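Local coordinates for protein N-terminal acetyltransferase B complex subunit MDM20 (Candida albicans, PDB 5K04) that probably serves as the non-catalytic auxiliary subunit of the NatB N-terminal acetyltransferase complex, a helical scaffold that holds the subunit NAT3, at residues E183-I188 with L213-L218; L171-M176 with S197-Q202; E671-V676 with N693-F698. One frame throughout, in Å; residues are numbered along the deposited sequence.

Interaction 1. Residues E183-I188 with L213-L218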
ATOM      1  N   GLU A 183      31.922 -13.261   2.893  1.00 42.74           N
ATOM      2  CA  GLU A 183      31.962 -13.053   4.330  1.00 45.80           C
ATOM      3  C   GLU A 183      30.596 -13.159   4.995  1.00 45.61           C
ATOM      4  O   GLU A 183      30.535 -13.297   6.219  1.00 34.07           O
ATOM      5  CB  GLU A 183      32.579 -11.683   4.643  1.00 40.99           C
ATOM      6  CG  GLU A 183      34.072 -11.595   4.283  1.00 51.49           C
ATOM      7  CD  GLU A 183      34.582 -10.163   4.202  1.00 50.51           C
ATOM      8  OE1 GLU A 183      35.670  -9.945   3.613  1.00 45.84           O
ATOM      9  OE2 GLU A 183      33.885  -9.265   4.725  1.00 43.43           O
ATOM     10  N   ASN A 184      29.504 -13.101   4.230  1.00 43.66           N
ATOM     11  CA  ASN A 184      28.179 -13.166   4.824  1.00 44.82           C
ATOM     12  C   ASN A 184      27.172 -13.593   3.764  1.00 40.31           C
ATOM     13  O   ASN A 184      27.484 -13.702   2.576  1.00 26.65           O
ATOM     14  CB  ASN A 184      27.778 -11.832   5.451  1.00 29.57           C
ATOM     15  CG  ASN A 184      27.702 -10.727   4.435  1.00 35.29           C
ATOM     16  OD1 ASN A 184      26.859 -10.750   3.528  1.00 21.98           O
ATOM     17  ND2 ASN A 184      28.572  -9.724   4.592  1.00 40.59           N
ATOM     18  N   THR A 185      25.938 -13.810   4.224  1.00 38.04           N
ATOM     19  CA  THR A 185      24.881 -14.352   3.380  1.00 37.38           C
ATOM     20  C   THR A 185      24.310 -13.316   2.415  1.00 35.97           C
ATOM     21  O   THR A 185      23.690 -13.696   1.415  1.00 23.85           O
ATOM     22  CB  THR A 185      23.780 -14.945   4.275  1.00 43.64           C
ATOM     23  OG1 THR A 185      22.692 -15.366   3.456  1.00 66.86           O
ATOM     24  CG2 THR A 185      23.250 -13.919   5.232  1.00 30.22           C
ATOM     25  N   GLN A 186      24.535 -12.020   2.679  1.00 43.29           N
ATOM     26  CA  GLN A 186      24.133 -10.969   1.743  1.00 40.07           C
ATOM     27  C   GLN A 186      24.987 -10.994   0.481  1.00 38.68           C
ATOM     28  O   GLN A 186      24.467 -10.862  -0.638  1.00 31.68           O
ATOM     29  CB  GLN A 186      24.227  -9.597   2.415  1.00 32.38           C
ATOM     30  CG  GLN A 186      23.281  -9.408   3.582  1.00 26.25           C
ATOM     31  CD  GLN A 186      21.822  -9.272   3.170  1.00 34.19           C
ATOM     32  OE1 GLN A 186      21.477  -9.251   1.985  1.00 23.69           O
ATOM     33  NE2 GLN A 186      20.952  -9.163   4.163  1.00 43.49           N
ATOM     34  N   GLU A 187      26.308 -11.121   0.647  1.00 42.41           N
ATOM     35  CA  GLU A 187      27.193 -11.191  -0.512  1.00 40.69           C
ATOM     36  C   GLU A 187      26.881 -12.431  -1.345  1.00 34.94           C
ATOM     37  O   GLU A 187      26.800 -12.359  -2.575  1.00 27.97           O
ATOM     38  CB  GLU A 187      28.663 -11.190  -0.065  1.00 35.35           C
ATOM     39  CG  GLU A 187      29.032 -10.058   0.861  1.00 35.01           C
ATOM     40  CD  GLU A 187      30.492 -10.075   1.266  1.00 35.76           C
ATOM     41  OE1 GLU A 187      31.167 -11.094   1.011  1.00 24.33           O
ATOM     42  OE2 GLU A 187      30.964  -9.063   1.848  1.00 30.77           O
ATOM     43  N   ILE A 188      26.694 -13.574  -0.684  1.00 37.92           N
ATOM     44  CA  ILE A 188      26.332 -14.799  -1.390  1.00 38.43           C
ATOM     45  C   ILE A 188      25.022 -14.606  -2.145  1.00 35.98           C
ATOM     46  O   ILE A 188      24.900 -14.998  -3.313  1.00 25.43           O
ATOM     47  CB  ILE A 188      26.260 -15.975  -0.396  1.00 40.49           C
ATOM     48  CG1 ILE A 188      27.651 -16.266   0.193  1.00 40.44           C
ATOM     49  CG2 ILE A 188      25.683 -17.205  -1.065  1.00 41.52           C
ATOM     50  CD1 ILE A 188      27.668 -17.331   1.292  1.00 32.38           C
ATOM     51  N   LEU A 213      17.471 -18.100   5.964  1.00 45.52           N
ATOM     52  CA  LEU A 213      16.247 -18.636   5.367  1.00 44.12           C
ATOM     53  C   LEU A 213      16.187 -18.322   3.875  1.00 40.80           C
ATOM     54  O   LEU A 213      15.830 -19.180   3.069  1.00 29.15           O
ATOM     55  CB  LEU A 213      15.011 -18.073   6.087  1.00 37.05           C
ATOM     56  CG  LEU A 213      13.687 -18.710   5.631  1.00 37.54           C
ATOM     57  CD1 LEU A 213      13.749 -20.249   5.731  1.00 38.63           C
ATOM     58  CD2 LEU A 213      12.502 -18.182   6.414  1.00 35.98           C
ATOM     59  N   GLU A 214      16.565 -17.100   3.493  1.00 48.12           N
ATOM     60  CA  GLU A 214      16.536 -16.694   2.089  1.00 44.82           C
ATOM     61  C   GLU A 214      17.311 -17.674   1.209  1.00 41.57           C
ATOM     62  O   GLU A 214      16.831 -18.094   0.152  1.00 35.90           O
ATOM     63  CB  GLU A 214      17.108 -15.274   1.970  1.00 38.82           C
ATOM     64  CG  GLU A 214      17.127 -14.686   0.582  1.00 42.44           C
ATOM     65  CD  GLU A 214      15.768 -14.140   0.115  1.00 41.11           C
ATOM     66  OE1 GLU A 214      15.005 -13.584   0.934  1.00 30.66           O
ATOM     67  OE2 GLU A 214      15.478 -14.273  -1.094  1.00 42.39           O
ATOM     68  N   LEU A 215      18.518 -18.055   1.643  1.00 42.23           N
ATOM     69  CA  LEU A 215      19.382 -18.902   0.826  1.00 44.53           C
ATOM     70  C   LEU A 215      18.999 -20.371   0.925  1.00 40.38           C
ATOM     71  O   LEU A 215      19.184 -21.118  -0.045  1.00 25.66           O
ATOM     72  CB  LEU A 215      20.857 -18.700   1.214  1.00 33.91           C
ATOM     73  CG  LEU A 215      21.449 -17.325   0.838  1.00 41.99           C
ATOM     74  CD1 LEU A 215      22.904 -17.224   1.241  1.00 41.56           C
ATOM     75  CD2 LEU A 215      21.278 -16.995  -0.659  1.00 30.24           C
ATOM     76  N   LYS A 216      18.464 -20.797   2.078  1.00 46.45           N
ATOM     77  CA  LYS A 216      17.945 -22.158   2.198  1.00 42.75           C
ATOM     78  C   LYS A 216      16.817 -22.384   1.210  1.00 35.25           C
ATOM     79  O   LYS A 216      16.779 -23.401   0.510  1.00 27.32           O
ATOM     80  CB  LYS A 216      17.459 -22.432   3.622  1.00 38.60           C
ATOM     81  CG  LYS A 216      18.553 -22.467   4.689  1.00 43.40           C
ATOM     82  CD  LYS A 216      17.977 -22.931   6.035  1.00 42.02           C
ATOM     83  CE  LYS A 216      18.985 -22.716   7.181  1.00 47.85           C
ATOM     84  NZ  LYS A 216      18.420 -23.135   8.500  1.00 63.34           N
ATOM     85  N   LEU A 217      15.887 -21.427   1.131  1.00 42.92           N
ATOM     86  CA  LEU A 217      14.787 -21.553   0.179  1.00 47.79           C
ATOM     87  C   LEU A 217      15.312 -21.578  -1.244  1.00 41.65           C
ATOM     88  O   LEU A 217      14.859 -22.376  -2.071  1.00 32.22           O
ATOM     89  CB  LEU A 217      13.795 -20.409   0.369  1.00 43.20           C
ATOM     90  CG  LEU A 217      13.061 -20.420   1.719  1.00 45.99           C
ATOM     91  CD1 LEU A 217      12.166 -19.171   1.914  1.00 38.35           C
ATOM     92  CD2 LEU A 217      12.262 -21.691   1.909  1.00 39.73           C
ATOM     93  N   LEU A 218      16.288 -20.715  -1.534  1.00 57.30           N
ATOM     94  CA  LEU A 218      16.899 -20.670  -2.856  1.00 48.81           C
ATOM     95  C   LEU A 218      17.623 -21.976  -3.167  1.00 43.23           C
ATOM     96  O   LEU A 218      17.549 -22.486  -4.290  1.00 30.91           O
ATOM     97  CB  LEU A 218      17.855 -19.484  -2.918  1.00 43.03           C
ATOM     98  CG  LEU A 218      18.490 -19.199  -4.278  1.00 54.51           C
ATOM     99  CD1 LEU A 218      17.427 -18.852  -5.326  1.00 51.63           C
ATOM    100  CD2 LEU A 218      19.519 -18.088  -4.147  1.00 56.68           C
TER

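Interaction 2. Residues L171-M176 with S197-Q202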
ATOM      1  N   LEU A 171      29.023  -9.140 -16.086  1.00 49.49           N
ATOM      2  CA  LEU A 171      29.764  -8.142 -15.315  1.00 43.11           C
ATOM      3  C   LEU A 171      29.457  -8.265 -13.829  1.00 40.46           C
ATOM      4  O   LEU A 171      30.345  -8.082 -12.990  1.00 36.03           O
ATOM      5  CB  LEU A 171      29.449  -6.728 -15.824  1.00 39.11           C
ATOM      6  CG  LEU A 171      29.953  -6.338 -17.223  1.00 47.47           C
ATOM      7  CD1 LEU A 171      29.285  -5.069 -17.681  1.00 45.35           C
ATOM      8  CD2 LEU A 171      31.478  -6.166 -17.294  1.00 45.59           C
ATOM      9  N   GLY A 172      28.205  -8.569 -13.479  1.00 45.17           N
ATOM     10  CA  GLY A 172      27.869  -8.711 -12.070  1.00 46.19           C
ATOM     11  C   GLY A 172      28.486  -9.955 -11.462  1.00 41.10           C
ATOM     12  O   GLY A 172      28.999  -9.923 -10.339  1.00 31.52           O
ATOM     13  N   LYS A 173      28.437 -11.068 -12.200  1.00 40.89           N
ATOM     14  CA  LYS A 173      29.025 -12.317 -11.741  1.00 43.74           C
ATOM     15  C   LYS A 173      30.514 -12.156 -11.481  1.00 42.31           C
ATOM     16  O   LYS A 173      31.032 -12.592 -10.448  1.00 31.55           O
ATOM     17  CB  LYS A 173      28.778 -13.416 -12.784  1.00 43.56           C
ATOM     18  CG  LYS A 173      29.208 -14.794 -12.336  1.00 51.01           C
ATOM     19  CD  LYS A 173      29.475 -15.726 -13.503  1.00 65.95           C
ATOM     20  CE  LYS A 173      28.249 -16.496 -13.926  1.00 67.56           C
ATOM     21  NZ  LYS A 173      28.618 -17.557 -14.911  1.00 68.28           N
ATOM     22  N   LYS A 174      31.211 -11.507 -12.407  1.00 50.19           N
ATOM     23  CA  LYS A 174      32.661 -11.371 -12.311  1.00 48.15           C
ATOM     24  C   LYS A 174      33.064 -10.424 -11.183  1.00 35.68           C
ATOM     25  O   LYS A 174      34.081 -10.641 -10.522  1.00 26.86           O
ATOM     26  CB  LYS A 174      33.195 -10.903 -13.668  1.00 57.74           C
ATOM     27  CG  LYS A 174      34.608 -10.375 -13.684  1.00 76.31           C
ATOM     28  CD  LYS A 174      34.920  -9.795 -15.060  1.00 93.02           C
ATOM     29  CE  LYS A 174      33.844  -8.799 -15.503  1.00102.06           C
ATOM     30  NZ  LYS A 174      33.998  -8.365 -16.930  1.00106.77           N
ATOM     31  N   LEU A 175      32.283  -9.368 -10.953  1.00 42.14           N
ATOM     32  CA  LEU A 175      32.526  -8.490  -9.809  1.00 44.97           C
ATOM     33  C   LEU A 175      32.403  -9.247  -8.497  1.00 43.70           C
ATOM     34  O   LEU A 175      33.205  -9.049  -7.578  1.00 24.48           O
ATOM     35  CB  LEU A 175      31.530  -7.332  -9.816  1.00 42.25           C
ATOM     36  CG  LEU A 175      31.765  -6.241 -10.844  1.00 39.90           C
ATOM     37  CD1 LEU A 175      30.516  -5.428 -11.008  1.00 41.61           C
ATOM     38  CD2 LEU A 175      32.940  -5.378 -10.402  1.00 36.67           C
ATOM     39  N   MET A 176      31.379 -10.103  -8.385  1.00 43.11           N
ATOM     40  CA  MET A 176      31.169 -10.874  -7.163  1.00 36.95           C
ATOM     41  C   MET A 176      32.249 -11.936  -6.989  1.00 41.36           C
ATOM     42  O   MET A 176      32.764 -12.130  -5.882  1.00 28.31           O
ATOM     43  CB  MET A 176      29.760 -11.499  -7.158  1.00 32.41           C
ATOM     44  CG  MET A 176      28.601 -10.444  -6.960  1.00 32.39           C
ATOM     45  SD  MET A 176      28.868  -9.308  -5.640  1.00 22.25           S
ATOM     46  CE  MET A 176      29.063 -10.546  -4.400  1.00 36.30           C
ATOM     47  N   SER A 197      20.474 -22.095 -12.076  1.00 46.14           N
ATOM     48  CA  SER A 197      20.032 -23.029 -11.050  1.00 41.89           C
ATOM     49  C   SER A 197      21.102 -24.085 -10.773  1.00 45.24           C
ATOM     50  O   SER A 197      21.314 -24.475  -9.616  1.00 29.93           O
ATOM     51  CB  SER A 197      18.714 -23.679 -11.497  1.00 40.61           C
ATOM     52  OG  SER A 197      17.943 -24.126 -10.396  1.00 48.48           O
ATOM     53  N   LYS A 198      21.792 -24.552 -11.827  1.00 46.48           N
ATOM     54  CA  LYS A 198      22.870 -25.524 -11.651  1.00 42.42           C
ATOM     55  C   LYS A 198      24.014 -24.928 -10.848  1.00 42.65           C
ATOM     56  O   LYS A 198      24.565 -25.580  -9.951  1.00 32.17           O
ATOM     57  CB  LYS A 198      23.391 -26.008 -13.007  1.00 45.10           C
ATOM     58  CG  LYS A 198      22.423 -26.859 -13.794  1.00 55.68           C
ATOM     59  CD  LYS A 198      22.161 -28.191 -13.102  1.00 68.07           C
ATOM     60  CE  LYS A 198      23.190 -29.245 -13.485  1.00 70.02           C
ATOM     61  NZ  LYS A 198      22.763 -30.623 -13.057  1.00 68.13           N
ATOM     62  N   GLU A 199      24.391 -23.688 -11.167  1.00 45.30           N
ATOM     63  CA  GLU A 199      25.495 -23.048 -10.465  1.00 43.23           C
ATOM     64  C   GLU A 199      25.117 -22.735  -9.021  1.00 38.57           C
ATOM     65  O   GLU A 199      25.933 -22.907  -8.110  1.00 25.85           O
ATOM     66  CB  GLU A 199      25.915 -21.783 -11.218  1.00 40.17           C
ATOM     67  CG  GLU A 199      26.519 -22.028 -12.595  1.00 38.35           C
ATOM     68  CD  GLU A 199      26.646 -20.741 -13.416  1.00 40.96           C
ATOM     69  OE1 GLU A 199      25.688 -19.935 -13.426  1.00 33.99           O
ATOM     70  OE2 GLU A 199      27.710 -20.539 -14.045  1.00 35.31           O
ATOM     71  N   ILE A 200      23.875 -22.298  -8.799  1.00 43.57           N
ATOM     72  CA  ILE A 200      23.400 -21.995  -7.448  1.00 41.90           C
ATOM     73  C   ILE A 200      23.564 -23.210  -6.531  1.00 42.56           C
ATOM     74  O   ILE A 200      24.073 -23.098  -5.408  1.00 36.60           O
ATOM     75  CB  ILE A 200      21.937 -21.512  -7.495  1.00 40.03           C
ATOM     76  CG1 ILE A 200      21.844 -20.103  -8.102  1.00 43.70           C
ATOM     77  CG2 ILE A 200      21.308 -21.549  -6.116  1.00 36.91           C
ATOM     78  CD1 ILE A 200      20.422 -19.581  -8.217  1.00 40.74           C
ATOM     79  N   GLU A 201      23.121 -24.389  -6.983  1.00 46.29           N
ATOM     80  CA  GLU A 201      23.264 -25.589  -6.155  1.00 45.87           C
ATOM     81  C   GLU A 201      24.726 -25.877  -5.858  1.00 47.13           C
ATOM     82  O   GLU A 201      25.099 -26.173  -4.716  1.00 40.82           O
ATOM     83  CB  GLU A 201      22.635 -26.814  -6.829  1.00 39.59           C
ATOM     84  CG  GLU A 201      22.790 -28.063  -5.949  1.00 42.27           C
ATOM     85  CD  GLU A 201      22.168 -29.332  -6.535  1.00 43.88           C
ATOM     86  OE1 GLU A 201      21.679 -29.295  -7.692  1.00 31.44           O
ATOM     87  OE2 GLU A 201      22.185 -30.372  -5.826  1.00 36.18           O
ATOM     88  N   GLN A 202      25.563 -25.818  -6.898  1.00 44.13           N
ATOM     89  CA  GLN A 202      26.989 -26.062  -6.740  1.00 43.43           C
ATOM     90  C   GLN A 202      27.612 -25.062  -5.765  1.00 36.48           C
ATOM     91  O   GLN A 202      28.401 -25.443  -4.897  1.00 36.02           O
ATOM     92  CB  GLN A 202      27.658 -26.011  -8.122  1.00 42.00           C
ATOM     93  CG  GLN A 202      29.124 -26.310  -8.128  1.00 43.11           C
ATOM     94  CD  GLN A 202      29.443 -27.643  -7.460  1.00 49.83           C
ATOM     95  OE1 GLN A 202      28.748 -28.638  -7.664  1.00 42.92           O
ATOM     96  NE2 GLN A 202      30.500 -27.658  -6.654  1.00 53.91           N
TER

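Interaction 3. Residues E671-V676 with N693-F698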
ATOM      1  N   GLU A 671     -17.856  22.723  -7.035  1.00 46.19           N
ATOM      2  CA  GLU A 671     -16.447  23.017  -7.263  1.00 42.19           C
ATOM      3  C   GLU A 671     -16.253  23.712  -8.605  1.00 41.29           C
ATOM      4  O   GLU A 671     -15.488  24.681  -8.716  1.00 28.32           O
ATOM      5  CB  GLU A 671     -15.640  21.718  -7.188  1.00 38.08           C
ATOM      6  CG  GLU A 671     -14.170  21.814  -7.576  1.00 39.39           C
ATOM      7  CD  GLU A 671     -13.469  20.440  -7.605  1.00 38.70           C
ATOM      8  OE1 GLU A 671     -14.075  19.458  -8.081  1.00 26.57           O
ATOM      9  OE2 GLU A 671     -12.304  20.356  -7.152  1.00 31.46           O
ATOM     10  N   PHE A 672     -16.962  23.236  -9.633  1.00 43.67           N
ATOM     11  CA  PHE A 672     -16.867  23.845 -10.955  1.00 36.00           C
ATOM     12  C   PHE A 672     -17.309  25.306 -10.925  1.00 39.52           C
ATOM     13  O   PHE A 672     -16.713  26.158 -11.593  1.00 31.85           O
ATOM     14  CB  PHE A 672     -17.698  23.042 -11.955  1.00 29.48           C
ATOM     15  CG  PHE A 672     -17.870  23.724 -13.290  1.00 41.64           C
ATOM     16  CD1 PHE A 672     -18.933  24.607 -13.513  1.00 46.65           C
ATOM     17  CD2 PHE A 672     -16.980  23.480 -14.326  1.00 36.82           C
ATOM     18  CE1 PHE A 672     -19.096  25.230 -14.739  1.00 43.25           C
ATOM     19  CE2 PHE A 672     -17.136  24.106 -15.560  1.00 37.01           C
ATOM     20  CZ  PHE A 672     -18.194  24.984 -15.763  1.00 38.65           C
ATOM     21  N   ILE A 673     -18.356  25.616 -10.159  1.00 51.65           N
ATOM     22  CA  ILE A 673     -18.833  26.996 -10.089  1.00 49.31           C
ATOM     23  C   ILE A 673     -17.850  27.861  -9.316  1.00 41.97           C
ATOM     24  O   ILE A 673     -17.629  29.028  -9.659  1.00 34.48           O
ATOM     25  CB  ILE A 673     -20.236  27.035  -9.467  1.00 47.81           C
ATOM     26  CG1 ILE A 673     -21.218  26.308 -10.373  1.00 49.60           C
ATOM     27  CG2 ILE A 673     -20.691  28.473  -9.252  1.00 55.02           C
ATOM     28  CD1 ILE A 673     -22.506  26.003  -9.689  1.00 58.85           C
ATOM     29  N   LYS A 674     -17.243  27.305  -8.262  1.00 43.37           N
ATOM     30  CA  LYS A 674     -16.204  28.045  -7.553  1.00 45.87           C
ATOM     31  C   LYS A 674     -15.055  28.399  -8.493  1.00 43.90           C
ATOM     32  O   LYS A 674     -14.505  29.504  -8.427  1.00 43.68           O
ATOM     33  CB  LYS A 674     -15.684  27.233  -6.361  1.00 44.45           C
ATOM     34  CG  LYS A 674     -16.702  26.917  -5.274  1.00 50.32           C
ATOM     35  CD  LYS A 674     -17.206  28.163  -4.587  1.00 54.45           C
ATOM     36  CE  LYS A 674     -18.113  27.801  -3.426  1.00 58.66           C
ATOM     37  NZ  LYS A 674     -18.597  29.023  -2.715  1.00 68.89           N
ATOM     38  N   ILE A 675     -14.683  27.466  -9.374  1.00 47.34           N
ATOM     39  CA  ILE A 675     -13.597  27.700 -10.320  1.00 50.23           C
ATOM     40  C   ILE A 675     -14.016  28.715 -11.388  1.00 47.50           C
ATOM     41  O   ILE A 675     -13.221  29.573 -11.797  1.00 37.37           O
ATOM     42  CB  ILE A 675     -13.154  26.350 -10.919  1.00 50.17           C
ATOM     43  CG1 ILE A 675     -12.506  25.492  -9.826  1.00 47.45           C
ATOM     44  CG2 ILE A 675     -12.198  26.517 -12.104  1.00 38.93           C
ATOM     45  CD1 ILE A 675     -12.243  24.062 -10.258  1.00 43.65           C
ATOM     46  N   VAL A 676     -15.276  28.654 -11.836  1.00 51.20           N
ATOM     47  CA  VAL A 676     -15.805  29.699 -12.714  1.00 54.43           C
ATOM     48  C   VAL A 676     -15.600  31.076 -12.084  1.00 53.18           C
ATOM     49  O   VAL A 676     -15.151  32.024 -12.741  1.00 41.85           O
ATOM     50  CB  VAL A 676     -17.292  29.441 -13.025  1.00 51.77           C
ATOM     51  CG1 VAL A 676     -17.948  30.694 -13.595  1.00 44.93           C
ATOM     52  CG2 VAL A 676     -17.457  28.268 -13.993  1.00 45.77           C
ATOM     53  N   ASN A 693     -23.096  35.171 -14.003  1.00 56.92           N
ATOM     54  CA  ASN A 693     -24.520  35.481 -13.904  1.00 58.31           C
ATOM     55  C   ASN A 693     -25.374  34.232 -14.069  1.00 52.63           C
ATOM     56  O   ASN A 693     -26.380  34.066 -13.369  1.00 43.59           O
ATOM     57  CB  ASN A 693     -24.914  36.527 -14.947  1.00 56.47           C
ATOM     58  CG  ASN A 693     -24.558  37.942 -14.517  1.00 67.34           C
ATOM     59  OD1 ASN A 693     -24.496  38.259 -13.321  1.00 57.68           O
ATOM     60  ND2 ASN A 693     -24.324  38.809 -15.503  1.00 79.73           N
ATOM     61  N   LEU A 694     -24.990  33.351 -14.996  1.00 60.84           N
ATOM     62  CA  LEU A 694     -25.787  32.163 -15.278  1.00 57.14           C
ATOM     63  C   LEU A 694     -25.825  31.205 -14.096  1.00 50.60           C
ATOM     64  O   LEU A 694     -26.839  30.527 -13.884  1.00 41.98           O
ATOM     65  CB  LEU A 694     -25.237  31.447 -16.507  1.00 56.82           C
ATOM     66  CG  LEU A 694     -25.623  32.010 -17.870  1.00 55.16           C
ATOM     67  CD1 LEU A 694     -25.048  31.148 -18.977  1.00 45.38           C
ATOM     68  CD2 LEU A 694     -27.130  32.071 -17.979  1.00 54.73           C
ATOM     69  N   VAL A 695     -24.731  31.119 -13.328  1.00 50.45           N
ATOM     70  CA  VAL A 695     -24.676  30.190 -12.198  1.00 51.67           C
ATOM     71  C   VAL A 695     -25.392  30.718 -10.967  1.00 49.80           C
ATOM     72  O   VAL A 695     -25.689  29.934 -10.060  1.00 33.39           O
ATOM     73  CB  VAL A 695     -23.221  29.840 -11.833  1.00 51.64           C
ATOM     74  CG1 VAL A 695     -22.466  29.289 -13.057  1.00 46.33           C
ATOM     75  CG2 VAL A 695     -22.508  31.038 -11.241  1.00 51.10           C
ATOM     76  N   LYS A 696     -25.706  32.019 -10.935  1.00 58.58           N
ATOM     77  CA  LYS A 696     -26.372  32.641  -9.789  1.00 59.21           C
ATOM     78  C   LYS A 696     -27.643  31.927  -9.320  1.00 50.61           C
ATOM     79  O   LYS A 696     -27.797  31.742  -8.102  1.00 40.36           O
ATOM     80  CB  LYS A 696     -26.664  34.112 -10.120  1.00 70.06           C
ATOM     81  CG  LYS A 696     -25.607  35.079  -9.615  1.00 81.09           C
ATOM     82  CD  LYS A 696     -25.335  34.823  -8.134  1.00 94.02           C
ATOM     83  CE  LYS A 696     -24.258  35.746  -7.565  1.00 98.53           C
ATOM     84  NZ  LYS A 696     -23.981  35.439  -6.127  1.00 96.86           N
ATOM     85  N   PRO A 697     -28.581  31.524 -10.185  1.00 57.31           N
ATOM     86  CA  PRO A 697     -29.829  30.929  -9.681  1.00 59.63           C
ATOM     87  C   PRO A 697     -29.760  29.436  -9.381  1.00 56.21           C
ATOM     88  O   PRO A 697     -30.785  28.862  -8.990  1.00 47.30           O
ATOM     89  CB  PRO A 697     -30.819  31.202 -10.823  1.00 55.20           C
ATOM     90  CG  PRO A 697     -29.972  31.153 -12.041  1.00 52.11           C
ATOM     91  CD  PRO A 697     -28.644  31.749 -11.645  1.00 50.85           C
ATOM     92  N   PHE A 698     -28.593  28.801  -9.549  1.00 51.78           N
ATOM     93  CA  PHE A 698     -28.491  27.353  -9.370  1.00 46.44           C
ATOM     94  C   PHE A 698     -28.961  26.934  -7.983  1.00 43.61           C
ATOM     95  O   PHE A 698     -29.722  25.969  -7.835  1.00 33.65           O
ATOM     96  CB  PHE A 698     -27.044  26.885  -9.593  1.00 44.81           C
ATOM     97  CG  PHE A 698     -26.630  26.828 -11.042  1.00 45.59           C
ATOM     98  CD1 PHE A 698     -27.499  27.207 -12.053  1.00 45.29           C
ATOM     99  CD2 PHE A 698     -25.371  26.393 -11.391  1.00 47.44           C
ATOM    100  CE1 PHE A 698     -27.109  27.139 -13.378  1.00 46.90           C
ATOM    101  CE2 PHE A 698     -24.978  26.325 -12.707  1.00 47.78           C
ATOM    102  CZ  PHE A 698     -25.848  26.696 -13.697  1.00 48.98           C
TER

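Interaction 1. Residues E183-I188 with L213-L218
Asn184 OD1 is gripped by two backbone N-H groups, and so caps the helix whose residues Thr185 and Ile188 meet Leu215. The sounder bond runs from Glu187 N to Asn184 OD1 at 3.0 Å, with the donor tilted 31° from the carbonyl plane. The one from Gln186 N is weak. Glu187 returns its side chain to the residue before the cap: its OE1 takes Glu183 N at 3.0 Å, from above the carboxylate plane. Arg143 forms a salt bridge with the same oxygen. The first turn of helix 185-192 is thus tied down on its far side.

The near side is mostly apolar. Leu215 is extended, with CG beside its backbone N (chi1 -69°) and CD1 carried out to helix 185-192. Leu215 CD1 lies 3.6 Å from Ile188 CG2, and the two side chains cross at about a right angle. Leu215 CD1 is also 3.9 Å from Thr185 CB. The still shorter approach of Thr185 OG1 to this methyl is doubtful. That hydroxyl is hydrogen-bonded to Asp212, which also binds Leu215 N at the start of helix 213-225. Gln186, Leu213, Glu214 and Leu217 pack on the NAT3 chain. A buried methyl contact, flanked by the aspartate link, therefore joins two helices of an all-helical array, consistent with a TPR-like fold, beside NAT3.

Interaction 2. Residues L171-M176 with S197-Q202
Lys173 and Glu199 form a salt bridge between helix 162-177 and helix 197-204, two elements of an all-helical array consistent with a TPR-like solenoid. The backbones are well apart here, with 11.4 Å between Lys173 CA and Glu199 CA. Only the two long side chains span the distance.

The packed side belongs to their neighbours. Met176 is buried against Val190 and Tyr191 of helix 185-192, and against Leu147 and Ala150 of helix 143-157. On the other helix, Ile200 is buried against Leu195, Leu218 and Ala222. The Lys173 side chain also touches Tyr191, Phe194 and Leu195 on its way to the acid.

The bridge itself sits at the surface, with both of its residues partly exposed. Lys173 leaves its helix with CG anti to the backbone N (chi1 -173°), then bends at chi3. Glu199 crosses it at about a right angle. The other carboxylate oxygen, Glu199 OE1, accepts from Ser196 N, which helps to hold the acid in place. Lys173 NZ meets Glu199 OE2 at 3.2 Å on the syn side, 19° out of the carboxylate plane.

Interaction 3. Residues E671-V676 with N693-F698
In an antiparallel helical hairpin, Ile673 of helix 661-682 meets Val695 and Phe698, near the type I turn that runs from Val695 to Phe698. The nearest CA atoms are those of Ile673 and Val695, 7.0 Å apart.

Ile673 uses both of its branches. CG2 stands anti to the backbone N and lies 3.7 Å from Val695 CG2; these two side chains slide past each other in opposite directions. The other branch, through CG1, is extended (chi2 165°) and carries CD1 to the aromatic ring. Ile673 CD1 lies 3.4 Å from Phe698 CD2. It comes in at the ring edge, near the ring plane, and not over a face.

The turn, with Phe698 N bonded to Val695 O at 3.2 Å, brings the ring back to this side. The ring lies over its own segment: Val695 CA is 3.8 Å above the plane of the Phe698 ring, over its centre. The side chain of Phe698 also touches Thr646 and Leu649 of helix 646-649.

Other parts of the fold enclose the hairpin. Ile673 packs on Leu750, the last residue of the chain, and Val695 on Leu644. On a different side of the helix the buried Glu671 is satisfied by Lys577, Tyr581 and Gln517. Between the two segments the grip is apolar throughout. Its hold rests on the fit of methyl groups and a ring edge, with all three touching residues buried.

Interactions 1 and 2 are neighbours, with centres 13 Å apart. They interleave along the chain, and helix 185-192 of interaction 1 lies between the two helices of interaction 2 in sequence. They touch directly: Met176 CE packs 3.4 Å from Glu187 O, and Leu218 CG lies 4.1 Å from Ile200 CG2. Together they tie four helices of one region. Interaction 3 belongs to the C-terminal part, on the opposite side of the chain's centre. Its centre is 64 Å from that of interaction 1 and 67 Å from that of interaction 2. Of the three, only interaction 1 has segments that touch NAT3, the partner subunit of MDM20 in the coenzyme A-bound NatB complex.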